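Local coordinates for peptide ABC transporter, peptide-binding protein (Enterococcus faecalis, PDB 3O6P), which probably binds peptides as the solute-binding component of an ABC transporter, the chain here being a fragment from the C-terminal half of the full-length protein, at residues A28-I33 and G221-F226; G52-D57 and S166-F171; D102-D107 and S134-S139; G180-A185 and K214-D219. All coordinates share one frame; numbering follows the deposited sequence. Where two conformers were deposited one is given.

Contact 1. Residues A28-I33 and G221-F226; sequences AISYSI and GVVPLF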
# COMPACT_ATOMS: atom_id res chain seq x y z
N ALA A 28 9.38 4.89 5.80
CA ALA A 28 10.57 5.45 5.13
C ALA A 28 10.48 5.15 3.63
O ALA A 28 10.76 6.03 2.78
CB ALA A 28 11.85 4.87 5.72
N ILE A 29 10.02 3.94 3.30
CA ILE A 29 9.86 3.53 1.90
C ILE A 29 8.82 4.45 1.23
O ILE A 29 9.09 5.04 0.16
CB ILE A 29 9.47 2.04 1.83
CG1 ILE A 29 10.72 1.20 2.14
CG2 ILE A 29 8.92 1.68 0.45
CD1 ILE A 29 10.43 -0.31 2.40
N SER A 30 7.65 4.61 1.87
CA SER A 30 6.64 5.47 1.28
C SER A 30 7.10 6.94 1.12
O SER A 30 6.85 7.57 0.07
CB SER A 30 5.32 5.38 2.04
OG SER A 30 4.32 6.20 1.45
N TYR A 31 7.79 7.46 2.12
CA TYR A 31 8.28 8.83 2.06
C TYR A 31 9.28 9.07 0.94
O TYR A 31 9.49 10.23 0.52
CB TYR A 31 8.99 9.18 3.38
CG TYR A 31 8.13 9.59 4.53
CD1 TYR A 31 7.22 10.63 4.42
CD2 TYR A 31 8.32 9.00 5.80
CE1 TYR A 31 6.46 11.05 5.53
CE2 TYR A 31 7.58 9.41 6.92
CZ TYR A 31 6.64 10.42 6.78
OH TYR A 31 5.93 10.82 7.89
N SER A 32 9.90 8.01 0.46
CA SER A 32 10.97 8.18 -0.52
C SER A 32 10.48 8.24 -1.96
O SER A 32 11.30 8.42 -2.87
CB SER A 32 11.98 7.04 -0.39
OG SER A 32 11.44 5.88 -0.98
N ILE A 33 9.17 8.06 -2.19
CA ILE A 33 8.66 7.96 -3.57
C ILE A 33 7.83 9.18 -3.93
O ILE A 33 6.79 9.44 -3.33
CB ILE A 33 7.83 6.66 -3.75
CG1 ILE A 33 8.62 5.40 -3.32
CG2 ILE A 33 7.26 6.55 -5.19
CD1 ILE A 33 7.69 4.20 -3.09
N GLY A 221 0.63 -0.13 6.09
CA GLY A 221 0.67 -1.60 5.98
C GLY A 221 0.86 -2.09 4.56
O GLY A 221 1.34 -3.23 4.35
N VAL A 222 0.48 -1.24 3.61
CA VAL A 222 0.73 -1.42 2.18
C VAL A 222 1.10 -0.02 1.65
O VAL A 222 0.71 0.98 2.26
CB VAL A 222 -0.53 -2.01 1.47
CG1 VAL A 222 -1.73 -1.06 1.59
CG2 VAL A 222 -0.23 -2.32 0.01
N VAL A 223 1.85 0.06 0.55
CA VAL A 223 2.37 1.35 0.05
C VAL A 223 1.66 1.69 -1.27
O VAL A 223 2.07 1.21 -2.34
CB VAL A 223 3.93 1.34 -0.13
CG1 VAL A 223 4.42 2.71 -0.67
CG2 VAL A 223 4.63 1.01 1.19
N PRO A 224 0.56 2.47 -1.21
CA PRO A 224 -0.13 2.85 -2.48
C PRO A 224 0.78 3.70 -3.35
O PRO A 224 1.51 4.54 -2.83
CB PRO A 224 -1.35 3.65 -2.00
CG PRO A 224 -1.58 3.16 -0.56
CD PRO A 224 -0.15 3.01 -0.03
N LEU A 225 0.75 3.43 -4.65
CA LEU A 225 1.61 4.13 -5.61
C LEU A 225 0.83 5.15 -6.43
O LEU A 225 1.30 6.28 -6.63
CB LEU A 225 2.33 3.13 -6.51
CG LEU A 225 3.25 2.14 -5.79
CD1 LEU A 225 3.80 1.18 -6.85
CD2 LEU A 225 4.39 2.91 -5.08
N PHE A 226 -0.35 4.77 -6.93
CA PHE A 226 -1.18 5.69 -7.69
C PHE A 226 -2.59 5.14 -7.81
O PHE A 226 -2.83 3.96 -7.52
CB PHE A 226 -0.58 5.99 -9.09
CG PHE A 226 -0.39 4.76 -9.97
CD1 PHE A 226 -1.45 4.29 -10.76
CD2 PHE A 226 0.85 4.11 -10.06
CE1 PHE A 226 -1.30 3.15 -11.62
CE2 PHE A 226 1.03 2.98 -10.90
CZ PHE A 226 -0.06 2.50 -11.69
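Val223 makes the central contact here, and both of its methyls are used. Its CG1 lies anti to the backbone N (chi1 180°) and meets the helix at Ser30, with 3.9 Å between Val223 CG1 and Ser30 CB. The other branch turns to Ile29, where Val223 CG2 and Ile29 CG2 approach methyl to methyl at a looser 4.4 Å. Ile33, just beyond the helix, brings its CD1 up against two strand side chains: Ile33 CD1 is 4.1 Å from Leu225 CD2 and 4.3 Å from Val223 CG1. The Ile33 and Leu225 side chains slant across one another rather than running side by side.

No hydrogen bond joins the two segments; the surfaces that meet are almost wholly hydrocarbon, and every touching residue is buried. The guanidinium of Arg35 bonds to Ser30 OG through NH2 and to Pro224 O through NE, so one side chain ties both segments. Helix 109-125 packs on the same two isoleucines, Ile122 on Ile29 and Val118 on Ile33. On the strand, Leu225 and Phe226 together face Gln7 of strand 5-11 in a classic beta bulge. The whole is a helix-on-sheet packing, with helix 23-31 laid against strand 223-228, one of the two outermost strands of a mixed sheet, in an alpha/beta domain of the family 5 solute-binding proteins.

Contact 2. Residues G52-D57 and S166-F171; sequences GLVPAD and SFLDLF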
# COMPACT_ATOMS: atom_id res chain seq x y z
N GLY A 52 -4.96 7.46 -0.65
CA GLY A 52 -4.68 6.36 0.30
C GLY A 52 -4.86 5.05 -0.44
O GLY A 52 -4.39 4.87 -1.58
N LEU A 53 -5.54 4.12 0.22
CA LEU A 53 -5.81 2.83 -0.37
C LEU A 53 -7.11 2.87 -1.15
O LEU A 53 -7.15 2.50 -2.32
CB LEU A 53 -5.86 1.75 0.72
CG LEU A 53 -6.31 0.37 0.24
CD1 LEU A 53 -5.34 -0.18 -0.83
CD2 LEU A 53 -6.46 -0.63 1.39
N VAL A 54 -8.18 3.30 -0.51
CA VAL A 54 -9.48 3.34 -1.22
C VAL A 54 -9.41 4.52 -2.21
O VAL A 54 -9.03 5.63 -1.82
CB VAL A 54 -10.62 3.56 -0.21
CG1 VAL A 54 -11.95 3.83 -0.93
CG2 VAL A 54 -10.76 2.35 0.71
N PRO A 55 -9.76 4.28 -3.50
CA PRO A 55 -9.73 5.40 -4.47
C PRO A 55 -10.63 6.56 -4.09
O PRO A 55 -11.68 6.37 -3.47
CB PRO A 55 -10.28 4.75 -5.75
CG PRO A 55 -9.89 3.35 -5.62
CD PRO A 55 -10.05 3.01 -4.17
N ALA A 56 -10.20 7.76 -4.48
CA ALA A 56 -10.99 8.98 -4.38
C ALA A 56 -12.07 9.03 -5.44
O ALA A 56 -11.95 8.40 -6.49
CB ALA A 56 -10.07 10.20 -4.53
N ASP A 57 -13.12 9.80 -5.18
CA ASP A 57 -14.25 9.99 -6.11
C ASP A 57 -14.94 8.68 -6.43
O ASP A 57 -15.44 8.51 -7.55
CB ASP A 57 -13.81 10.66 -7.42
CG ASP A 57 -13.15 12.00 -7.19
OD1 ASP A 57 -13.59 12.75 -6.30
OD2 ASP A 57 -12.18 12.31 -7.92
N SER A 166 -14.29 -3.27 -0.69
CA SER A 166 -13.67 -4.05 -1.77
C SER A 166 -12.15 -3.97 -1.65
O SER A 166 -11.45 -4.95 -1.89
CB SER A 166 -14.12 -3.52 -3.12
OG SER A 166 -13.58 -4.28 -4.18
N PHE A 167 -11.65 -2.79 -1.29
CA PHE A 167 -10.21 -2.60 -1.11
C PHE A 167 -9.74 -2.99 0.29
O PHE A 167 -8.70 -3.64 0.44
CB PHE A 167 -9.85 -1.13 -1.37
CG PHE A 167 -9.99 -0.75 -2.81
CD1 PHE A 167 -8.87 -0.74 -3.65
CD2 PHE A 167 -11.25 -0.44 -3.35
CE1 PHE A 167 -9.00 -0.43 -4.99
CE2 PHE A 167 -11.39 -0.09 -4.68
CZ PHE A 167 -10.25 -0.11 -5.52
N LEU A 168 -10.50 -2.57 1.29
CA LEU A 168 -10.06 -2.74 2.67
C LEU A 168 -10.03 -4.22 3.07
O LEU A 168 -9.12 -4.65 3.77
CB LEU A 168 -10.93 -1.92 3.62
CG LEU A 168 -10.92 -0.41 3.34
CD1 LEU A 168 -12.11 0.25 4.05
CD2 LEU A 168 -9.58 0.22 3.83
N ASP A 169 -11.00 -5.00 2.58
CA ASP A 169 -11.06 -6.42 2.94
C ASP A 169 -9.78 -7.19 2.57
O ASP A 169 -9.44 -8.19 3.21
CB ASP A 169 -12.25 -7.13 2.27
CG ASP A 169 -13.60 -6.76 2.90
OD1 ASP A 169 -13.63 -6.16 4.01
OD2 ASP A 169 -14.64 -7.10 2.26
N LEU A 170 -9.07 -6.72 1.54
CA LEU A 170 -7.90 -7.41 1.05
C LEU A 170 -6.83 -7.54 2.11
O LEU A 170 -6.01 -8.45 2.00
CB LEU A 170 -7.29 -6.64 -0.14
CG LEU A 170 -8.24 -6.34 -1.32
CD1 LEU A 170 -7.50 -5.45 -2.34
CD2 LEU A 170 -8.76 -7.60 -1.99
N PHE A 171 -6.85 -6.64 3.11
CA PHE A 171 -5.72 -6.55 4.04
C PHE A 171 -6.04 -7.04 5.43
O PHE A 171 -5.26 -6.87 6.36
CB PHE A 171 -5.07 -5.16 3.99
CG PHE A 171 -4.52 -4.85 2.65
CD1 PHE A 171 -3.34 -5.46 2.21
CD2 PHE A 171 -5.23 -4.05 1.76
CE1 PHE A 171 -2.85 -5.24 0.93
CE2 PHE A 171 -4.77 -3.83 0.46
CZ PHE A 171 -3.56 -4.41 0.04
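A proline-aromatic CH-pi contact, Pro55 over Phe167, marks the place where the irregular loop 52-57 packs on helix 165-168 and the 3-10 turn that follows. The two side chains meet tip to tip. Pro55 CD sits over the centre of the ring, 3.4 Å from the centroid of Phe167 and only 15° off the ring normal, so the methylene lies almost squarely over the pi face. Val54 contributes one branch: Val54 CG2 lies 3.8 Å from Leu168 CG, the two side chains crossing at about a right angle, and also brushes Phe167 CB. Leu53 reaches three side chains of the helix and turn, Phe167, Leu168 and Phe171. Its CG is anti to the backbone N (chi1 173°), and from there the methyls spread, Leu53 CD2 reaching to 3.7 Å from Phe171 CD2 and to 4.1 Å from Leu168 CD2.

No hydrogen bond crosses between the segments, yet the loop backbone is firmly held: the carboxylate of Glu213 takes Leu53 N with one oxygen and Val54 N with the other, and Leu53 O accepts from Thr6 OG1. Around this apolar seam, Trp157 meets the Phe167 ring and Tyr8 the Phe171 ring, each edge-to-face. Leu168 is covered by helix 202-218 and by Val191 of helix 185-195, while Pro55 and Phe167 both rest on Thr6 of strand 5-11.

Contact 3. Residues D102-D107 and S134-S139; sequences DILSSD and SPVPFS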
# COMPACT_ATOMS: atom_id res chain seq x y z
N ASP A 102 14.16 -6.95 -2.89
CA ASP A 102 13.76 -7.13 -4.27
C ASP A 102 12.31 -6.68 -4.43
O ASP A 102 11.48 -6.96 -3.58
CB ASP A 102 13.88 -8.61 -4.65
CG ASP A 102 13.62 -8.86 -6.11
OD1 ASP A 102 14.42 -8.39 -6.95
OD2 ASP A 102 12.62 -9.54 -6.42
N ILE A 103 12.00 -6.01 -5.54
CA ILE A 103 10.60 -5.70 -5.84
C ILE A 103 10.14 -6.57 -7.02
O ILE A 103 10.64 -6.43 -8.14
CB ILE A 103 10.37 -4.21 -6.22
CG1 ILE A 103 11.00 -3.27 -5.20
CG2 ILE A 103 8.84 -3.92 -6.38
CD1 ILE A 103 10.96 -1.81 -5.64
N LEU A 104 9.20 -7.47 -6.75
CA LEU A 104 8.59 -8.29 -7.77
C LEU A 104 7.55 -7.44 -8.50
O LEU A 104 6.82 -6.69 -7.86
CB LEU A 104 7.93 -9.48 -7.07
CG LEU A 104 7.22 -10.54 -7.88
CD1 LEU A 104 8.22 -11.29 -8.78
CD2 LEU A 104 6.51 -11.49 -6.90
N SER A 105 7.48 -7.54 -9.82
CA SER A 105 6.49 -6.76 -10.55
C SER A 105 6.08 -7.45 -11.83
O SER A 105 6.63 -8.50 -12.21
CB SER A 105 7.04 -5.37 -10.90
OG SER A 105 7.99 -5.45 -11.96
N SER A 106 5.10 -6.85 -12.49
CA SER A 106 4.74 -7.21 -13.85
C SER A 106 5.90 -6.84 -14.77
O SER A 106 6.65 -5.88 -14.48
CB SER A 106 3.49 -6.45 -14.27
OG SER A 106 3.18 -6.68 -15.62
N ASP A 107 6.03 -7.58 -15.86
CA ASP A 107 6.96 -7.24 -16.93
C ASP A 107 6.30 -6.38 -18.04
O ASP A 107 6.91 -6.15 -19.09
CB ASP A 107 7.65 -8.50 -17.50
CG ASP A 107 6.67 -9.51 -18.13
OD1 ASP A 107 7.19 -10.52 -18.68
OD2 ASP A 107 5.43 -9.35 -18.08
N SER A 134 12.43 -7.59 -10.04
CA SER A 134 12.16 -8.84 -10.73
C SER A 134 10.87 -8.76 -11.52
O SER A 134 9.81 -9.14 -11.02
CB SER A 134 12.10 -9.99 -9.74
OG SER A 134 13.35 -10.19 -9.10
N PRO A 135 10.93 -8.23 -12.75
CA PRO A 135 9.72 -8.21 -13.59
C PRO A 135 9.46 -9.60 -14.19
O PRO A 135 10.37 -10.21 -14.77
CB PRO A 135 10.04 -7.17 -14.68
CG PRO A 135 11.27 -6.44 -14.18
CD PRO A 135 12.03 -7.47 -13.36
N VAL A 136 8.23 -10.08 -14.04
CA VAL A 136 7.87 -11.45 -14.42
C VAL A 136 6.45 -11.48 -14.98
O VAL A 136 5.66 -10.57 -14.74
CB VAL A 136 7.92 -12.44 -13.20
CG1 VAL A 136 9.32 -12.56 -12.61
CG2 VAL A 136 6.93 -12.01 -12.12
N PRO A 137 6.11 -12.54 -15.70
CA PRO A 137 4.74 -12.70 -16.20
C PRO A 137 3.71 -12.95 -15.09
O PRO A 137 4.05 -13.32 -13.98
CB PRO A 137 4.83 -13.92 -17.11
CG PRO A 137 6.25 -14.07 -17.43
CD PRO A 137 7.01 -13.57 -16.25
N PHE A 138 2.45 -12.75 -15.42
CA PHE A 138 1.37 -12.82 -14.45
C PHE A 138 1.34 -14.09 -13.59
O PHE A 138 1.25 -14.00 -12.36
CB PHE A 138 0.04 -12.65 -15.18
CG PHE A 138 -1.14 -12.63 -14.26
CD1 PHE A 138 -1.45 -11.47 -13.58
CD2 PHE A 138 -1.94 -13.76 -14.10
CE1 PHE A 138 -2.55 -11.41 -12.73
CE2 PHE A 138 -3.03 -13.73 -13.23
CZ PHE A 138 -3.33 -12.55 -12.55
N SER A 139 1.39 -15.27 -14.21
CA SER A 139 1.23 -16.48 -13.40
C SER A 139 2.38 -16.64 -12.42
O SER A 139 2.19 -17.14 -11.33
CB SER A 139 1.02 -17.72 -14.24
OG SER A 139 2.19 -17.96 -14.97
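The carboxylate of Asp102 is met by the hydroxyl of Ser134 on the syn side of OD2, only 16° out of the carboxylate plane. The Ser134 OG to Asp102 OD2 distance is 2.9 Å, with OG as donor. The other oxygen, OD1, accepts from Thr132 OG1, so two hydroxyls of strand 129-136 share one acid. The peptide planes beside it carry the parallel pairing. Ser134 N reaches Ile103 O at 2.9 Å, Ser105 N lies 3.1 Å from Ser134 O, and Val136 N is 2.9 Å from Ser105 O. The donor Ser105 N stands above the carbonyl plane of Ser134. Beyond these, Asp107 N to Val136 O is a weak bond. Leu104, on the same sheet face as Ser134, crosses the Val136 side chain at about a right angle, with 3.7 Å between Leu104 CD1 and Val136 CG2.

Strands 99-106 and 129-136 are the two strands of a beta-alpha-beta unit joined through helix 109-125. Ser134 and Val136, alternate residues, make the bonds to strand 99-106; Pro135 between them, which has no N-H, makes none. The hydroxyl bonds to Asp102 would be expected to stabilise a negative carboxylate on this partly exposed residue, beside the edge strand 129-136.

Contact 4. Residues G180-A185 and K214-D219; sequences GRYNNA and KTIMGD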
# COMPACT_ATOMS: atom_id res chain seq x y z
N GLY A 180 1.43 -9.87 1.56
CA GLY A 180 2.51 -9.55 2.51
C GLY A 180 2.18 -9.98 3.93
O GLY A 180 3.03 -9.91 4.82
N ARG A 181 0.96 -10.44 4.15
CA ARG A 181 0.49 -10.83 5.48
C ARG A 181 0.62 -9.71 6.50
O ARG A 181 1.15 -9.89 7.61
CB ARG A 181 1.15 -12.13 5.98
CG ARG A 181 0.99 -13.32 5.02
CD ARG A 181 -0.45 -13.71 4.78
NE ARG A 181 -0.50 -15.00 4.12
CZ ARG A 181 -0.79 -15.22 2.85
NH1 ARG A 181 -1.10 -14.22 2.04
NH2 ARG A 181 -0.79 -16.47 2.38
N TYR A 182 0.17 -8.53 6.10
CA TYR A 182 -0.05 -7.43 7.01
C TYR A 182 -0.98 -7.96 8.09
O TYR A 182 -1.95 -8.68 7.81
CB TYR A 182 -0.74 -6.30 6.28
CG TYR A 182 -1.18 -5.15 7.16
CD1 TYR A 182 -0.23 -4.35 7.82
CD2 TYR A 182 -2.54 -4.82 7.29
CE1 TYR A 182 -0.62 -3.26 8.59
CE2 TYR A 182 -2.96 -3.71 8.07
CZ TYR A 182 -1.99 -2.93 8.70
OH TYR A 182 -2.35 -1.86 9.47
N ASN A 183 -0.68 -7.61 9.33
CA ASN A 183 -1.45 -8.10 10.46
C ASN A 183 -1.53 -7.04 11.55
O ASN A 183 -0.62 -6.90 12.39
CB ASN A 183 -0.85 -9.42 11.00
CG ASN A 183 -1.76 -10.09 12.05
OD1 ASN A 183 -2.59 -9.45 12.68
ND2 ASN A 183 -1.57 -11.37 12.25
N ASN A 184 -2.63 -6.30 11.52
CA ASN A 184 -2.89 -5.27 12.50
C ASN A 184 -4.25 -5.58 13.10
O ASN A 184 -5.28 -5.61 12.40
CB ASN A 184 -2.86 -3.90 11.80
CG ASN A 184 -3.15 -2.74 12.75
OD1 ASN A 184 -4.17 -2.71 13.40
ND2 ASN A 184 -2.25 -1.75 12.79
N ALA A 185 -4.24 -5.85 14.40
CA ALA A 185 -5.46 -6.24 15.13
C ALA A 185 -6.59 -5.20 15.05
O ALA A 185 -7.77 -5.58 14.93
CB ALA A 185 -5.13 -6.59 16.59
N LYS A 214 -7.85 4.60 7.80
CA LYS A 214 -6.91 5.41 8.59
C LYS A 214 -5.92 4.53 9.33
O LYS A 214 -4.79 4.94 9.60
CB LYS A 214 -7.64 6.35 9.55
CG LYS A 214 -8.45 7.43 8.82
CD LYS A 214 -8.95 8.53 9.71
CE LYS A 214 -10.10 8.17 10.54
NZ LYS A 214 -10.59 9.44 11.25
N THR A 215 -6.34 3.31 9.69
CA THR A 215 -5.43 2.42 10.42
C THR A 215 -4.30 1.90 9.51
O THR A 215 -3.12 2.01 9.85
CB THR A 215 -6.19 1.24 11.03
OG1 THR A 215 -7.16 1.75 11.96
CG2 THR A 215 -5.22 0.30 11.77
N ILE A 216 -4.66 1.38 8.35
CA ILE A 216 -3.63 0.84 7.45
C ILE A 216 -2.75 1.94 6.87
O ILE A 216 -1.55 1.73 6.69
CB ILE A 216 -4.22 -0.09 6.36
CG1 ILE A 216 -3.10 -0.86 5.65
CG2 ILE A 216 -5.15 0.67 5.40
CD1 ILE A 216 -3.62 -1.98 4.76
N MSE A 217 -3.31 3.13 6.64
CA MSE A 217 -2.45 4.24 6.20
C MSE A 217 -1.59 4.76 7.32
O MSE A 217 -0.45 5.22 7.09
CB MSE A 217 -3.29 5.33 5.55
CG MSE A 217 -3.84 4.86 4.20
SE MSE A 217 -2.49 4.49 2.84
CE MSE A 217 -2.28 2.58 3.10
N GLY A 218 -2.11 4.67 8.55
CA GLY A 218 -1.37 5.17 9.73
C GLY A 218 -0.14 4.35 10.07
O GLY A 218 0.82 4.89 10.61
N ASP A 219 -0.17 3.06 9.78
CA ASP A 219 1.05 2.24 9.98
C ASP A 219 1.61 1.76 8.63
O ASP A 219 2.44 0.88 8.60
CB ASP A 219 0.92 1.10 11.04
CG ASP A 219 0.09 -0.07 10.57
OD1 ASP A 219 -0.60 0.06 9.52
OD2 ASP A 219 0.12 -1.13 11.26
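Tyr182 has CG anti to its backbone N (chi1 173°), and its ring lies against helix 202-218, while Asp219, with CG between backbone N and carbonyl carbon (chi1 74°), turns its carboxylate back to meet it. The phenol and the acid come together tip to tip: Tyr182 OH donates to Asp219 OD1 at 2.6 Å, a short bond, approaching on the syn side. The second oxygen accepts from Asn184, whose ND2 lies 2.9 Å from Asp219 OD2. That donor comes from above the carboxylate plane, 58° out of it, although the acceptor lies nearly in the amide plane. One carboxylate is thus gripped by two neutral donors, an environment that would be expected to stabilise its ionised form.

Asp219 is the first residue to leave helical geometry after helix 202-218, and Asn184 is the N-cap of helix 185-195, its OD1 accepting from Phe187 N. The pair therefore joins the C-terminal end of one helix to the N-terminal start of another, with the amide of Asn184 working for both. Apolar atoms fill in beside the polar bonds. Ile216 lays its CG1 3.7 Å from Tyr182 CE2, and Thr215 CG2 approaches Asn184 OD1 at 3.6 Å, its own OG1 being bonded to Asn211 O. The backbone carbonyl of Asp219 accepts from Arg26 NH2.

Contacts 1 and 2 are fully buried and join their segments by apolar packing alone, whereas contacts 3 and 4, each partly buried, use hydrogen bonds across the segments. Contact 3 stands apart: about 17 Å from the chain's centre, it pairs strands at one edge of the sheet whose other outermost strand carries contact 1. The remaining three touch one another. Pro224 of contact 1 packs on Gly52 of contact 2, Phe171 of contact 2 on Ile216 of contact 4, and Gly221 N of contact 1 probably bonds to Ile216 O of contact 4 where helix 202-218 gives way to strand 223-228. Selenomethionine Met217 touches both Pro224 and Gly52.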